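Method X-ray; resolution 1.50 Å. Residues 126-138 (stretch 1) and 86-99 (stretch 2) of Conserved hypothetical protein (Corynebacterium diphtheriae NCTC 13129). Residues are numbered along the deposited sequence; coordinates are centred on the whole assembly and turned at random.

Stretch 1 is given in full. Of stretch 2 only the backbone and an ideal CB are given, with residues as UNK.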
ATOM      1  N   LYS A 126     -13.514  15.113   0.301  1.00 14.15           N
ATOM      2  CA  LYS A 126     -13.771  14.887  -1.132  1.00 13.88           C
ATOM      3  C   LYS A 126     -12.965  15.807  -2.073  1.00 12.98           C
ATOM      4  O   LYS A 126     -12.267  15.304  -2.944  1.00 12.81           O
ATOM      5  CB  LYS A 126     -15.278  14.940  -1.440  1.00 14.81           C
ATOM      6  CG  LYS A 126     -15.650  14.806  -2.928  1.00 16.17           C
ATOM      7  CD  LYS A 126     -15.753  13.375  -3.387  1.00 20.32           C
ATOM      8  CE  LYS A 126     -16.265  13.271  -4.819  1.00 20.84           C
ATOM      9  NZ  LYS A 126     -15.380  13.917  -5.847  1.00 24.53           N
ATOM     10  N   PRO A 127     -13.045  17.146  -1.892  1.00 12.13           N
ATOM     11  CA  PRO A 127     -12.275  18.044  -2.776  1.00 12.21           C
ATOM     12  C   PRO A 127     -10.758  17.960  -2.628  1.00 11.56           C
ATOM     13  O   PRO A 127     -10.023  18.435  -3.501  1.00 10.89           O
ATOM     14  CB  PRO A 127     -12.756  19.444  -2.366  1.00 12.33           C
ATOM     15  CG  PRO A 127     -13.326  19.305  -1.034  1.00 12.99           C
ATOM     16  CD  PRO A 127     -13.874  17.908  -0.939  1.00 12.38           C
ATOM     17  N   LEU A 128     -10.296  17.359  -1.533  1.00 11.30           N
ATOM     18  CA  LEU A 128      -8.873  17.341  -1.189  1.00 11.85           C
ATOM     19  C   LEU A 128      -8.148  16.092  -1.664  1.00 11.47           C
ATOM     20  O   LEU A 128      -6.920  16.019  -1.535  1.00 10.91           O
ATOM     21  CB  LEU A 128      -8.687  17.468   0.320  1.00 12.22           C
ATOM     22  CG  LEU A 128      -9.410  18.633   0.989  1.00 12.31           C
ATOM     23  CD1 LEU A 128      -9.116  18.679   2.500  1.00 13.06           C
ATOM     24  CD2 LEU A 128      -9.057  19.978   0.349  1.00 12.57           C
ATOM     25  N   VAL A 129      -8.888  15.119  -2.200  1.00 11.22           N
ATOM     26  CA  VAL A 129      -8.276  13.907  -2.756  1.00 11.71           C
ATOM     27  C   VAL A 129      -8.736  13.651  -4.187  1.00 12.04           C
ATOM     28  O   VAL A 129      -9.869  13.969  -4.544  1.00 11.53           O
ATOM     29  CB  VAL A 129      -8.568  12.657  -1.886  1.00 11.82           C
ATOM     30  CG1 VAL A 129      -7.908  12.801  -0.484  1.00 11.82           C
ATOM     31  CG2 VAL A 129     -10.068  12.411  -1.790  1.00 13.36           C
ATOM     32  N   SER A 130      -7.846  13.092  -5.003  1.00 12.07           N
ATOM     33  CA  SER A 130      -8.197  12.680  -6.364  1.00 12.93           C
ATOM     34  C   SER A 130      -8.587  11.219  -6.402  1.00 13.24           C
ATOM     35  O   SER A 130      -9.174  10.749  -7.376  1.00 14.25           O
ATOM     36  CB  SER A 130      -7.045  12.926  -7.338  1.00 13.26           C
ATOM     37  OG  SER A 130      -5.865  12.252  -6.930  1.00 14.73           O
ATOM     38  N   GLY A 131      -8.243  10.496  -5.340  1.00 13.44           N
ATOM     39  CA  GLY A 131      -8.581   9.085  -5.225  1.00 13.32           C
ATOM     40  C   GLY A 131      -8.415   8.615  -3.802  1.00 13.11           C
ATOM     41  O   GLY A 131      -7.761   9.274  -3.003  1.00 12.63           O
HETATM   42  N   MSE A 132      -9.040   7.488  -3.480  1.00 14.29           N
HETATM   43  CA  MSE A 132      -8.953   6.916  -2.141  1.00 15.80           C
HETATM   44  C   MSE A 132      -9.361   5.445  -2.173  1.00 14.10           C
HETATM   45  O   MSE A 132     -10.217   5.048  -2.955  1.00 13.72           O
HETATM   46  CB  MSE A 132      -9.857   7.693  -1.184  1.00 16.43           C
HETATM   47  CG  MSE A 132      -9.699   7.330   0.266  1.00 16.82           C
HETATM   48 SE   MSE A 132     -10.970   8.367   1.303  1.00 27.12          SE
HETATM   49  CE  MSE A 132     -12.439   7.080   1.197  1.00 25.16           C
ATOM     50  N   ARG A 133      -8.753   4.650  -1.300  1.00 13.12           N
ATOM     51  CA  ARG A 133      -9.069   3.232  -1.189  1.00 12.79           C
ATOM     52  C   ARG A 133      -9.097   2.859   0.282  1.00 12.40           C
ATOM     53  O   ARG A 133      -8.330   3.408   1.078  1.00 12.10           O
ATOM     54  CB  ARG A 133      -8.013   2.408  -1.933  1.00 12.68           C
ATOM     55  CG  ARG A 133      -8.293   0.908  -1.992  1.00 12.82           C
ATOM     56  CD  ARG A 133      -7.767   0.294  -3.276  1.00 13.06           C
ATOM     57  NE  ARG A 133      -8.592   0.691  -4.414  1.00 13.41           N
ATOM     58  CZ  ARG A 133      -8.269   0.498  -5.689  1.00 13.63           C
ATOM     59  NH1 ARG A 133      -7.122  -0.075  -6.009  1.00 14.58           N
ATOM     60  NH2 ARG A 133      -9.107   0.907  -6.643  1.00 14.00           N
ATOM     61  N   LEU A 134      -9.991   1.941   0.628  1.00 11.67           N
ATOM     62  CA  LEU A 134     -10.184   1.511   2.017  1.00 12.11           C
ATOM     63  C   LEU A 134      -9.677   0.092   2.208  1.00 11.40           C
ATOM     64  O   LEU A 134      -9.934  -0.784   1.387  1.00 11.69           O
ATOM     65  CB  LEU A 134     -11.659   1.594   2.404  1.00 12.34           C
ATOM     66  CG  LEU A 134     -12.214   3.017   2.441  1.00 13.73           C
ATOM     67  CD1 LEU A 134     -13.716   3.016   2.617  1.00 15.58           C
ATOM     68  CD2 LEU A 134     -11.573   3.818   3.563  1.00 16.11           C
ATOM     69  N   PHE A 135      -8.975  -0.122   3.316  1.00 12.03           N
ATOM     70  CA  PHE A 135      -8.332  -1.398   3.604  1.00 12.25           C
ATOM     71  C   PHE A 135      -8.768  -1.949   4.939  1.00 12.33           C
ATOM     72  O   PHE A 135      -8.689  -1.260   5.950  1.00 12.90           O
ATOM     73  CB  PHE A 135      -6.817  -1.236   3.602  1.00 12.70           C
ATOM     74  CG  PHE A 135      -6.293  -0.694   2.314  1.00 12.36           C
ATOM     75  CD1 PHE A 135      -5.870  -1.542   1.299  1.00 13.68           C
ATOM     76  CD2 PHE A 135      -6.282   0.682   2.086  1.00 14.03           C
ATOM     77  CE1 PHE A 135      -5.430  -1.045   0.088  1.00 13.50           C
ATOM     78  CE2 PHE A 135      -5.824   1.185   0.882  1.00 12.92           C
ATOM     79  CZ  PHE A 135      -5.403   0.328  -0.118  1.00 13.55           C
ATOM     80  N   ALA A 136      -9.221  -3.199   4.929  1.00 11.86           N
ATOM     81  CA  ALA A 136      -9.613  -3.914   6.138  1.00 11.86           C
ATOM     82  C   ALA A 136      -8.432  -4.753   6.591  1.00 11.54           C
ATOM     83  O   ALA A 136      -7.935  -5.586   5.834  1.00 11.74           O
ATOM     84  CB  ALA A 136     -10.831  -4.807   5.853  1.00 12.00           C
ATOM     85  N   GLY A 137      -7.967  -4.517   7.810  1.00 11.59           N
ATOM     86  CA  GLY A 137      -6.835  -5.247   8.355  1.00 11.40           C
ATOM     87  C   GLY A 137      -5.520  -4.636   7.934  1.00 11.27           C
ATOM     88  O   GLY A 137      -5.470  -3.766   7.061  1.00 10.95           O
ATOM     89  N   HIS A 138      -4.443  -5.088   8.560  1.00 11.29           N
ATOM     90  CA  HIS A 138      -3.117  -4.598   8.238  1.00 11.38           C
ATOM     91  C   HIS A 138      -2.063  -5.645   8.556  1.00 11.79           C
ATOM     92  O   HIS A 138      -2.367  -6.703   9.110  1.00 11.33           O
ATOM     93  CB  HIS A 138      -2.825  -3.314   9.014  1.00 11.47           C
ATOM     94  CG  HIS A 138      -2.767  -3.512  10.489  1.00 11.75           C
ATOM     95  ND1 HIS A 138      -1.606  -3.813  11.163  1.00 15.87           N
ATOM     96  CD2 HIS A 138      -3.746  -3.486  11.423  1.00 11.00           C
ATOM     97  CE1 HIS A 138      -1.869  -3.939  12.450  1.00 12.25           C
ATOM     98  NE2 HIS A 138      -3.160  -3.748  12.635  1.00 14.57           N
ATOM     99  N   UNK A  86     -11.370  -6.206  11.191  1.00 16.09           N
ATOM    100  CA  UNK A  86     -12.577  -5.393  11.357  1.00 16.67           C
ATOM    101  C   UNK A  86     -12.262  -3.902  11.482  1.00 16.46           C
ATOM    102  O   UNK A  86     -13.163  -3.085  11.672  1.00 16.77           O
ATOM    103  CB  UNK A  86     -13.353  -5.859  12.590  1.00 16.67           C
ATOM    104  N   UNK A  87     -10.985  -3.547  11.359  1.00 15.38           N
ATOM    105  CA  UNK A  87     -10.563  -2.158  11.383  1.00 15.78           C
ATOM    106  C   UNK A  87     -10.193  -1.712   9.975  1.00 15.40           C
ATOM    107  O   UNK A  87      -9.593  -2.465   9.208  1.00 14.35           O
ATOM    108  CB  UNK A  87      -9.386  -1.963  12.341  1.00 15.78           C
ATOM    109  N   UNK A  88     -10.588  -0.491   9.629  1.00 15.58           N
ATOM    110  CA  UNK A  88     -10.430   0.028   8.271  1.00 16.11           C
ATOM    111  C   UNK A  88      -9.521   1.260   8.259  1.00 16.41           C
ATOM    112  O   UNK A  88      -9.686   2.140   9.122  1.00 19.10           O
ATOM    113  CB  UNK A  88     -11.795   0.373   7.671  1.00 16.11           C
ATOM    114  N   UNK A  89      -8.590   1.284   7.305  1.00 16.98           N
ATOM    115  CA  UNK A  89      -7.643   2.372   7.020  1.00 16.64           C
ATOM    116  C   UNK A  89      -8.048   2.984   5.678  1.00 16.26           C
ATOM    117  O   UNK A  89      -8.380   2.256   4.753  1.00 16.03           O
ATOM    118  CB  UNK A  89      -6.197   1.872   6.990  1.00 16.64           C
ATOM    119  N   UNK A  90      -7.994   4.307   5.559  1.00 14.59           N
ATOM    120  CA  UNK A  90      -8.153   4.971   4.252  1.00 14.63           C
ATOM    121  C   UNK A  90      -6.818   5.512   3.776  1.00 14.30           C
ATOM    122  O   UNK A  90      -6.132   6.211   4.527  1.00 13.64           O
ATOM    123  CB  UNK A  90      -9.180   6.102   4.333  1.00 14.63           C
ATOM    124  N   UNK A  91      -6.454   5.185   2.538  1.00 13.66           N
ATOM    125  CA  UNK A  91      -5.287   5.766   1.893  1.00 13.75           C
ATOM    126  C   UNK A  91      -5.774   6.602   0.706  1.00 13.91           C
ATOM    127  O   UNK A  91      -6.502   6.103  -0.156  1.00 14.13           O
ATOM    128  CB  UNK A  91      -4.301   4.684   1.448  1.00 13.75           C
ATOM    129  N   UNK A  92      -5.381   7.869   0.673  1.00 13.79           N
ATOM    130  CA  UNK A  92      -5.774   8.776  -0.389  1.00 13.65           C
ATOM    131  C   UNK A  92      -4.602   9.271  -1.205  1.00 13.35           C
ATOM    132  O   UNK A  92      -3.439   9.122  -0.821  1.00 13.71           O
ATOM    133  CB  UNK A  92      -6.528   9.971   0.199  1.00 13.65           C
ATOM    134  N   UNK A  93      -4.943   9.859  -2.347  1.00 13.23           N
ATOM    135  CA  UNK A  93      -4.025  10.600  -3.190  1.00 12.75           C
ATOM    136  C   UNK A  93      -4.482  12.060  -3.135  1.00 12.50           C
ATOM    137  O   UNK A  93      -5.628  12.358  -3.462  1.00 12.57           O
ATOM    138  CB  UNK A  93      -3.998  10.058  -4.620  1.00 12.75           C
ATOM    139  N   UNK A  94      -3.620  12.961  -2.671  1.00 12.26           N
ATOM    140  CA  UNK A  94      -4.026  14.361  -2.525  1.00 12.09           C
ATOM    141  C   UNK A  94      -4.320  14.998  -3.882  1.00 11.25           C
ATOM    142  O   UNK A  94      -3.655  14.706  -4.878  1.00 11.31           O
ATOM    143  CB  UNK A  94      -2.939  15.156  -1.799  1.00 12.09           C
ATOM    144  N   UNK A  95      -5.335  15.857  -3.891  1.00 10.62           N
ATOM    145  CA  UNK A  95      -5.713  16.618  -5.065  1.00 10.06           C
ATOM    146  C   UNK A  95      -4.758  17.773  -5.301  1.00  9.60           C
ATOM    147  O   UNK A  95      -4.003  18.181  -4.419  1.00  9.35           O
ATOM    148  CB  UNK A  95      -7.145  17.137  -4.925  1.00 10.06           C
ATOM    149  N   UNK A  96      -4.834  18.356  -6.487  1.00  8.91           N
ATOM    150  CA  UNK A  96      -4.063  19.554  -6.766  1.00  8.53           C
ATOM    151  C   UNK A  96      -4.375  20.596  -5.693  1.00  8.49           C
ATOM    152  O   UNK A  96      -5.530  20.758  -5.279  1.00  8.93           O
ATOM    153  CB  UNK A  96      -4.369  20.093  -8.165  1.00  8.53           C
ATOM    154  N   UNK A  97      -3.333  21.262  -5.208  1.00  8.28           N
ATOM    155  CA  UNK A  97      -3.478  22.344  -4.242  1.00  8.77           C
ATOM    156  C   UNK A  97      -3.276  21.970  -2.786  1.00  8.92           C
ATOM    157  O   UNK A  97      -3.052  22.848  -1.947  1.00  8.95           O
ATOM    158  CB  UNK A  97      -4.872  22.957  -4.393  1.00  8.77           C
ATOM    159  N   UNK A  98      -3.334  20.678  -2.483  1.00  9.40           N
ATOM    160  CA  UNK A  98      -3.369  20.209  -1.104  1.00 10.30           C
ATOM    161  C   UNK A  98      -1.973  19.946  -0.553  1.00 11.50           C
ATOM    162  O   UNK A  98      -1.144  19.301  -1.205  1.00 11.96           O
ATOM    163  CB  UNK A  98      -4.214  18.937  -1.004  1.00 10.30           C
ATOM    164  N   UNK A  99      -1.735  20.474   0.646  1.00 13.01           N
ATOM    165  CA  UNK A  99      -0.554  20.153   1.444  1.00 13.79           C
ATOM    166  C   UNK A  99      -1.075  19.500   2.713  1.00 14.30           C
ATOM    167  O   UNK A  99      -1.729  20.145   3.529  1.00 14.04           O
ATOM    168  CB  UNK A  99       0.297  21.388   1.746  1.00 13.79           C
TER

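The backbones of the two stretches run antiparallel, with 155° between their strand directions, so the positions of 87–94 can be judged against a ladder of hydrogen bonds to stretch 1, regular up to a beta bulge near 93.

Position 86 points its CB away, with nothing of stretch 1 within 5.5 Å; a polar residue would suit it, among others, and it is Gln86. At 87 the CB points sideways, 5.4 Å from Gly137 N, and constrains little. The residue is Ser87, whose O accepts a hydrogen bond from Gly137 N at 3.0 Å; its side chain makes no close contact here.

At 88 the CB lies on the sheet face of Leu134 and Ala136, 5.4 Å from Leu134 CD2. That apolar surface favours a compact or branched aliphatic residue. Val88 packs its CG1 3.9 Å from Leu134 CB. Position 89 shares the opposite face with Phe135 and forms two hydrogen bonds, N to Phe135 O (2.9 Å) and O to Phe135 N (2.8 Å). Extended angles (-111/139) suit beta-branched residues, and several others would fit. Val89 sits there, CB 4.5 Å from Phe135 CB.

Position 90 has little room. An ideal CB would lie 3.4 Å from Leu134 CD2, a tight approach, and 4.2 Å from Met132 SE, so glycine or at most a small residue fits. Gly90 leaves that space to Leu134, whose CD2 reaches 3.7 Å from Gly90 CA.

At 91 the ideal CB stands 3.9 Å from Phe135 CE2, which invites an apolar side chain, aliphatic or perhaps larger if it can turn off the ring. Val91, chi1 t, brings CG2 to 3.7 Å from Phe135 CE2, while its N hydrogen-bonds to Arg133 O at 3.0 Å and its O accepts a hydrogen bond from Arg133 N at 2.9 Å.

Position 92 is tighter still: its CB would come 3.2 Å from Val129 CG1 and 3.5 Å from Gly131 O. Glycine is the natural reading although phi/psi of -116/166 does not demand it, and Gly92 is found, its CA only 4.1 Å from Met132 CA.

At 93, Gly131 leaves the facing site without a side chain, and Ser130 OG is 3.7 Å from the ideal CB; a medium aliphatic or a hydroxyl residue would suit. Val93 places CG1 3.3 Å from Ser130 OG. Its N hydrogen-bonds to Gly131 O (3.0 Å) and its O accepts a hydrogen bond from Ser130 N (2.8 Å), beside the beta bulge where the register shifts by one.

At 94 CA-to-CB points away overall, yet the ideal CB touches stretch 1, 4.1 Å from Leu128 O; many side chains, polar or beta-branched, would suit. Thr94 sends its OG1 to a partner elsewhere in the structure. At 95 the CB points toward stretch 1, 3.5 Å from Pro127 O, leaving room for something small. Ala95 fits, with N hydrogen-bonded to Leu128 O at 2.8 Å.

A type II turn spans 95–98. At 96 CA-to-CB points away, with nothing of stretch 1 within 5.5 Å, so polar residues among many would do; it is Gln96. Position 97, with phi/psi 97/-17, calls for glycine, Gly97. Position 98 points toward Leu128, favouring an aliphatic: Val98 CG2 lies 3.9 Å from Leu128 CB. Position 99 is out of reach of stretch 1, which places no demand on it; many residues would suit, and it is Asp99.

Stretch 2 (86-99) QSVVGVGVTAQGVD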
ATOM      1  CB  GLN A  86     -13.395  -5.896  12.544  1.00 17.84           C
ATOM      2  CG  GLN A  86     -13.881  -7.338  12.374  1.00 20.76           C
ATOM      3  CD  GLN A  86     -14.670  -7.548  11.089  1.00 24.51           C
ATOM      4  OE1 GLN A  86     -15.737  -6.954  10.895  1.00 28.54           O
ATOM      5  NE2 GLN A  86     -14.147  -8.393  10.200  1.00 27.06           N
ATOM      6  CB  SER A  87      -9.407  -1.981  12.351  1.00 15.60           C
ATOM      7  OG  SER A  87      -9.832  -2.308  13.668  1.00 15.82           O
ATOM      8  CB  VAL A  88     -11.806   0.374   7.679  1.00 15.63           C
ATOM      9  CG1 VAL A  88     -11.671   0.963   6.272  1.00 16.14           C
ATOM     10  CG2 VAL A  88     -12.684  -0.865   7.653  1.00 15.81           C
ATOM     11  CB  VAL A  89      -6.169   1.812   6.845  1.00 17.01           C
ATOM     12  CG1 VAL A  89      -5.203   2.885   6.289  1.00 18.75           C
ATOM     13  CG2 VAL A  89      -5.650   1.253   8.134  1.00 19.60           C
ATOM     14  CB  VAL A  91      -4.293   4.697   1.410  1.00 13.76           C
ATOM     15  CG1 VAL A  91      -3.073   5.364   0.796  1.00 14.03           C
ATOM     16  CG2 VAL A  91      -3.848   3.809   2.575  1.00 14.15           C
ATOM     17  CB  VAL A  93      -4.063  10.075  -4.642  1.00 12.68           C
ATOM     18  CG1 VAL A  93      -3.142  10.895  -5.563  1.00 14.15           C
ATOM     19  CG2 VAL A  93      -3.734   8.560  -4.687  1.00 13.65           C
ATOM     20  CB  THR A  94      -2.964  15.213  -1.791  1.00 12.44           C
ATOM     21  OG1 THR A  94      -1.737  15.186  -2.519  1.00 13.78           O
ATOM     22  CG2 THR A  94      -2.725  14.702  -0.366  1.00 14.17           C
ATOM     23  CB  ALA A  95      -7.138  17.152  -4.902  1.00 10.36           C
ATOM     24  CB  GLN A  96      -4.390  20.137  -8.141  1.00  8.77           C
ATOM     25  CG  GLN A  96      -4.191  19.183  -9.319  1.00  9.18           C
ATOM     26  CD  GLN A  96      -2.747  18.735  -9.539  1.00 11.69           C
ATOM     27  OE1 GLN A  96      -1.794  19.507  -9.385  1.00 11.52           O
ATOM     28  NE2 GLN A  96      -2.587  17.489  -9.940  1.00 10.57           N
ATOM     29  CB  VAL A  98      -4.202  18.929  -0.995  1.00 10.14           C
ATOM     30  CG1 VAL A  98      -4.171  18.379   0.420  1.00 11.02           C
ATOM     31  CG2 VAL A  98      -5.627  19.201  -1.433  1.00 11.32           C
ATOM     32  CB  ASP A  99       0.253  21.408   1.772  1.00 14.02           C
ATOM     33  CG  ASP A  99       1.453  21.128   2.673  1.00 13.84           C
ATOM     34  OD1 ASP A  99       1.656  19.965   3.077  1.00 16.84           O
ATOM     35  OD2 ASP A  99       2.184  22.086   2.974  1.00 16.52           O
TER
HETATM   36  O   HOH W   1      -4.035  14.067  -7.518  1.00 22.16           O
HETATM   37  O   HOH W   2      -8.117  20.583  -4.000  1.00 14.27           O
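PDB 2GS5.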